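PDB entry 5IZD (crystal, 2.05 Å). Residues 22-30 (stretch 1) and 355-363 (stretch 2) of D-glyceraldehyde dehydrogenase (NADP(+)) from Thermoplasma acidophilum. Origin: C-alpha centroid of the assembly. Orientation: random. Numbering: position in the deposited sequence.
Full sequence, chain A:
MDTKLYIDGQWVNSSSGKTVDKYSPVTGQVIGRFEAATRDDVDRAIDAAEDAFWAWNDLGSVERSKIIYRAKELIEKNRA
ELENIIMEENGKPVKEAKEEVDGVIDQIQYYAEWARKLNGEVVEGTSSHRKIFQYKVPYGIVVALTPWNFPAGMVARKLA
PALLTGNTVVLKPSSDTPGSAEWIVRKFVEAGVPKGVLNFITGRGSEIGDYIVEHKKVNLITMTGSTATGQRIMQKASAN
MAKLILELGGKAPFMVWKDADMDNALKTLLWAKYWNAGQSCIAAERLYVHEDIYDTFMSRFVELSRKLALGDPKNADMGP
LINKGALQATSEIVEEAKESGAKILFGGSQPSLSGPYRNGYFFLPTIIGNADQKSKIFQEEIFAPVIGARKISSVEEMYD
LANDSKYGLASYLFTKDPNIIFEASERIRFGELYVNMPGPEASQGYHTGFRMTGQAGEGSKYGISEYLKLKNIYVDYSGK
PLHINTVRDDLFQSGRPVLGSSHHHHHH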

# COMPACT_ATOMS: atom_id res chain seq x y z
N LYS A 22 35.03 -20.35 -23.99
CA LYS A 22 33.63 -20.78 -23.89
C LYS A 22 33.41 -21.99 -24.81
O LYS A 22 33.72 -21.92 -26.01
CB LYS A 22 32.71 -19.64 -24.32
CG LYS A 22 31.30 -20.03 -24.78
CD LYS A 22 30.52 -20.59 -23.66
CE LYS A 22 29.17 -21.06 -24.18
NZ LYS A 22 28.53 -21.96 -23.16
N TYR A 23 32.91 -23.07 -24.24
CA TYR A 23 32.49 -24.31 -24.92
C TYR A 23 31.03 -24.37 -25.31
O TYR A 23 30.13 -23.93 -24.53
CB TYR A 23 32.76 -25.52 -24.01
CG TYR A 23 34.22 -25.81 -23.89
CD1 TYR A 23 35.04 -25.10 -23.01
CD2 TYR A 23 34.82 -26.75 -24.74
CE1 TYR A 23 36.43 -25.36 -22.96
CE2 TYR A 23 36.16 -27.03 -24.66
CZ TYR A 23 36.94 -26.32 -23.76
OH TYR A 23 38.27 -26.57 -23.74
N SER A 24 30.78 -24.92 -26.50
CA SER A 24 29.43 -25.28 -26.95
C SER A 24 28.93 -26.52 -26.22
O SER A 24 29.60 -27.55 -26.24
CB SER A 24 29.39 -25.58 -28.45
OG SER A 24 28.17 -26.20 -28.82
N PRO A 25 27.73 -26.46 -25.66
CA PRO A 25 27.21 -27.70 -25.06
C PRO A 25 26.63 -28.67 -26.07
O PRO A 25 26.34 -29.80 -25.72
CB PRO A 25 26.10 -27.20 -24.10
CG PRO A 25 25.64 -25.96 -24.70
CD PRO A 25 26.88 -25.31 -25.28
N VAL A 26 26.47 -28.21 -27.31
CA VAL A 26 25.91 -29.00 -28.39
C VAL A 26 26.99 -29.83 -29.04
O VAL A 26 26.74 -30.96 -29.37
CB VAL A 26 25.21 -28.05 -29.42
CG1 VAL A 26 24.74 -28.77 -30.66
CG2 VAL A 26 24.02 -27.35 -28.77
N THR A 27 28.17 -29.23 -29.25
CA THR A 27 29.30 -29.88 -29.92
C THR A 27 30.52 -30.21 -29.02
O THR A 27 31.37 -31.00 -29.41
CB THR A 27 29.86 -28.99 -31.06
OG1 THR A 27 30.50 -27.85 -30.49
CG2 THR A 27 28.73 -28.48 -31.96
N GLY A 28 30.61 -29.56 -27.86
CA GLY A 28 31.72 -29.73 -26.95
C GLY A 28 32.99 -29.03 -27.38
O GLY A 28 34.01 -29.29 -26.78
N GLN A 29 32.95 -28.21 -28.44
CA GLN A 29 34.13 -27.52 -28.96
C GLN A 29 34.10 -26.06 -28.50
O GLN A 29 33.05 -25.52 -28.16
CB GLN A 29 34.14 -27.51 -30.49
CG GLN A 29 34.10 -28.89 -31.15
CD GLN A 29 35.07 -29.91 -30.51
OE1 GLN A 29 36.27 -29.71 -30.49
NE2 GLN A 29 34.52 -31.01 -29.98
N VAL A 30 35.28 -25.46 -28.51
CA VAL A 30 35.40 -24.08 -28.19
C VAL A 30 34.70 -23.22 -29.24
O VAL A 30 34.96 -23.40 -30.39
CB VAL A 30 36.88 -23.72 -28.05
CG1 VAL A 30 36.99 -22.22 -27.91
CG2 VAL A 30 37.44 -24.37 -26.77
N GLY A 355 27.74 -37.43 -35.43
CA GLY A 355 28.09 -36.08 -35.86
C GLY A 355 28.71 -35.31 -34.71
O GLY A 355 29.28 -35.92 -33.82
N PRO A 356 28.64 -33.96 -34.73
CA PRO A 356 29.17 -33.16 -33.62
C PRO A 356 28.50 -33.37 -32.27
O PRO A 356 29.17 -33.15 -31.27
CB PRO A 356 28.94 -31.74 -34.09
CG PRO A 356 29.22 -31.83 -35.53
CD PRO A 356 28.71 -33.18 -35.98
N TYR A 357 27.24 -33.82 -32.27
CA TYR A 357 26.43 -34.03 -31.06
C TYR A 357 27.03 -35.08 -30.12
O TYR A 357 26.80 -35.04 -28.88
CB TYR A 357 24.92 -34.30 -31.38
CG TYR A 357 24.37 -33.30 -32.37
CD1 TYR A 357 23.95 -32.05 -31.95
CD2 TYR A 357 24.35 -33.57 -33.76
CE1 TYR A 357 23.52 -31.10 -32.85
CE2 TYR A 357 23.91 -32.63 -34.68
CZ TYR A 357 23.50 -31.39 -34.21
OH TYR A 357 23.07 -30.44 -35.09
N ARG A 358 27.84 -35.97 -30.68
CA ARG A 358 28.47 -37.03 -29.90
C ARG A 358 29.36 -36.50 -28.79
O ARG A 358 29.52 -37.15 -27.79
CB ARG A 358 29.26 -37.98 -30.78
CG ARG A 358 30.73 -37.65 -31.09
CD ARG A 358 31.21 -38.61 -32.21
NE ARG A 358 32.61 -38.35 -32.56
CZ ARG A 358 33.03 -37.26 -33.21
NH1 ARG A 358 34.32 -37.08 -33.48
NH2 ARG A 358 32.17 -36.32 -33.62
N ASN A 359 29.92 -35.31 -29.00
CA ASN A 359 30.74 -34.65 -28.01
C ASN A 359 30.02 -33.61 -27.19
O ASN A 359 30.64 -32.97 -26.37
CB ASN A 359 31.98 -34.05 -28.74
CG ASN A 359 32.84 -35.10 -29.32
OD1 ASN A 359 33.24 -35.05 -30.49
ND2 ASN A 359 33.17 -36.08 -28.52
N GLY A 360 28.72 -33.43 -27.43
CA GLY A 360 27.90 -32.53 -26.64
C GLY A 360 27.49 -33.18 -25.32
O GLY A 360 27.74 -34.33 -25.12
N TYR A 361 26.97 -32.38 -24.42
CA TYR A 361 26.64 -32.83 -23.04
C TYR A 361 25.17 -33.18 -22.83
O TYR A 361 24.51 -32.70 -21.91
CB TYR A 361 27.08 -31.78 -22.01
CG TYR A 361 28.43 -31.14 -22.35
CD1 TYR A 361 29.56 -31.90 -22.56
CD2 TYR A 361 28.53 -29.78 -22.45
CE1 TYR A 361 30.79 -31.31 -22.86
CE2 TYR A 361 29.74 -29.17 -22.77
CZ TYR A 361 30.85 -29.92 -22.96
OH TYR A 361 32.01 -29.23 -23.30
N PHE A 362 24.69 -34.09 -23.66
CA PHE A 362 23.31 -34.52 -23.65
C PHE A 362 23.13 -35.60 -22.62
O PHE A 362 24.03 -36.39 -22.36
CB PHE A 362 22.93 -35.06 -25.03
CG PHE A 362 22.91 -34.01 -26.10
CD1 PHE A 362 21.78 -33.20 -26.28
CD2 PHE A 362 24.04 -33.77 -26.89
CE1 PHE A 362 21.76 -32.22 -27.24
CE2 PHE A 362 24.01 -32.75 -27.85
CZ PHE A 362 22.85 -31.99 -28.04
N PHE A 363 21.95 -35.64 -21.99
CA PHE A 363 21.59 -36.72 -21.08
C PHE A 363 20.09 -37.06 -21.31
O PHE A 363 19.28 -36.17 -21.48
CB PHE A 363 21.84 -36.31 -19.63
CG PHE A 363 22.01 -37.46 -18.70
CD1 PHE A 363 23.26 -38.06 -18.54
CD2 PHE A 363 20.94 -38.03 -18.08
CE1 PHE A 363 23.45 -39.16 -17.74
CE2 PHE A 363 21.11 -39.14 -17.26
CZ PHE A 363 22.37 -39.71 -17.10
O HOH W 1 33.68 -30.79 -24.52

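Two loops far apart in sequence can be joined largely through their main chains, with side chains serving to shape each loop and cover the seam. Residues 22-30 and 355-363 of this dehydrogenase illustrate the principle. Their contact buries 445 Å², summed over both sides, yet one direct hydrogen bond links them: Y361 N donates to P25 O at 3.0 Å, with an angle of 162° at the hydrogen.

Around it the backbones come close enough for CA-H...O contacts. V26 O lies 3.5 Å from Y357 CA and 3.4 Å from G360 CA; in return, P356 O lies 3.5 Å from T27 CA, and N359 O the same distance from G28 CA. Such proximity leaves no room for a CB at G28 or G360. A CB on G360 would fall 2.3 Å from V26 O and 2.9 Å from P25 O, and one on G28 would fall 2.3 Å from N359 O. G28 also has a positive phi of 75°, which by itself favours glycine.

Polar side chains help the backbone hold the first loop in shape. S24, with chi1 at 167° (t), places OG where it accepts from V26 N at 3.0 Å and T27 N at 3.1 Å. T27 is in the p rotamer, and its OG1 accepts from Q29 N at 3.2 Å while CG2 packs against P356 CB at 3.9 Å. Q29, with chi1 and chi2 both m, folds back so that NE2 donates to T27 O at 3.2 Å. In the second stretch, R358, with chi1 at 88° (p), donates from NH2 to G355 O at 2.9 Å.

Aromatic side chains reach the seam from less direct starting points. Y361 has the largest covered area, 80 Å². Its CA-to-CB bond points sideways, but with chi1 at -39° (m) the ring extends along the first loop: CD2 packs 3.9 Å from P25 CB, and OH reaches 3.9 Å from Y23 CB and 3.7 Å from G28 CA. A tyrosine suits this buried site because its apolar ring meets proline while its hydroxyl finds a polar partner, a water 2.6 Å from Y361 OH. That water donates to G28 O at 2.7 Å and so bridges the stretches. The CA-to-CB bonds of V26 and Y357 both point away, yet V26 CG1 and Y357 CE1 meet at 3.4 Å, a tight apolar contact. F362, in the m rotamer, presents its ring edge to V26 O, with CE2 3.6 Å from that oxygen.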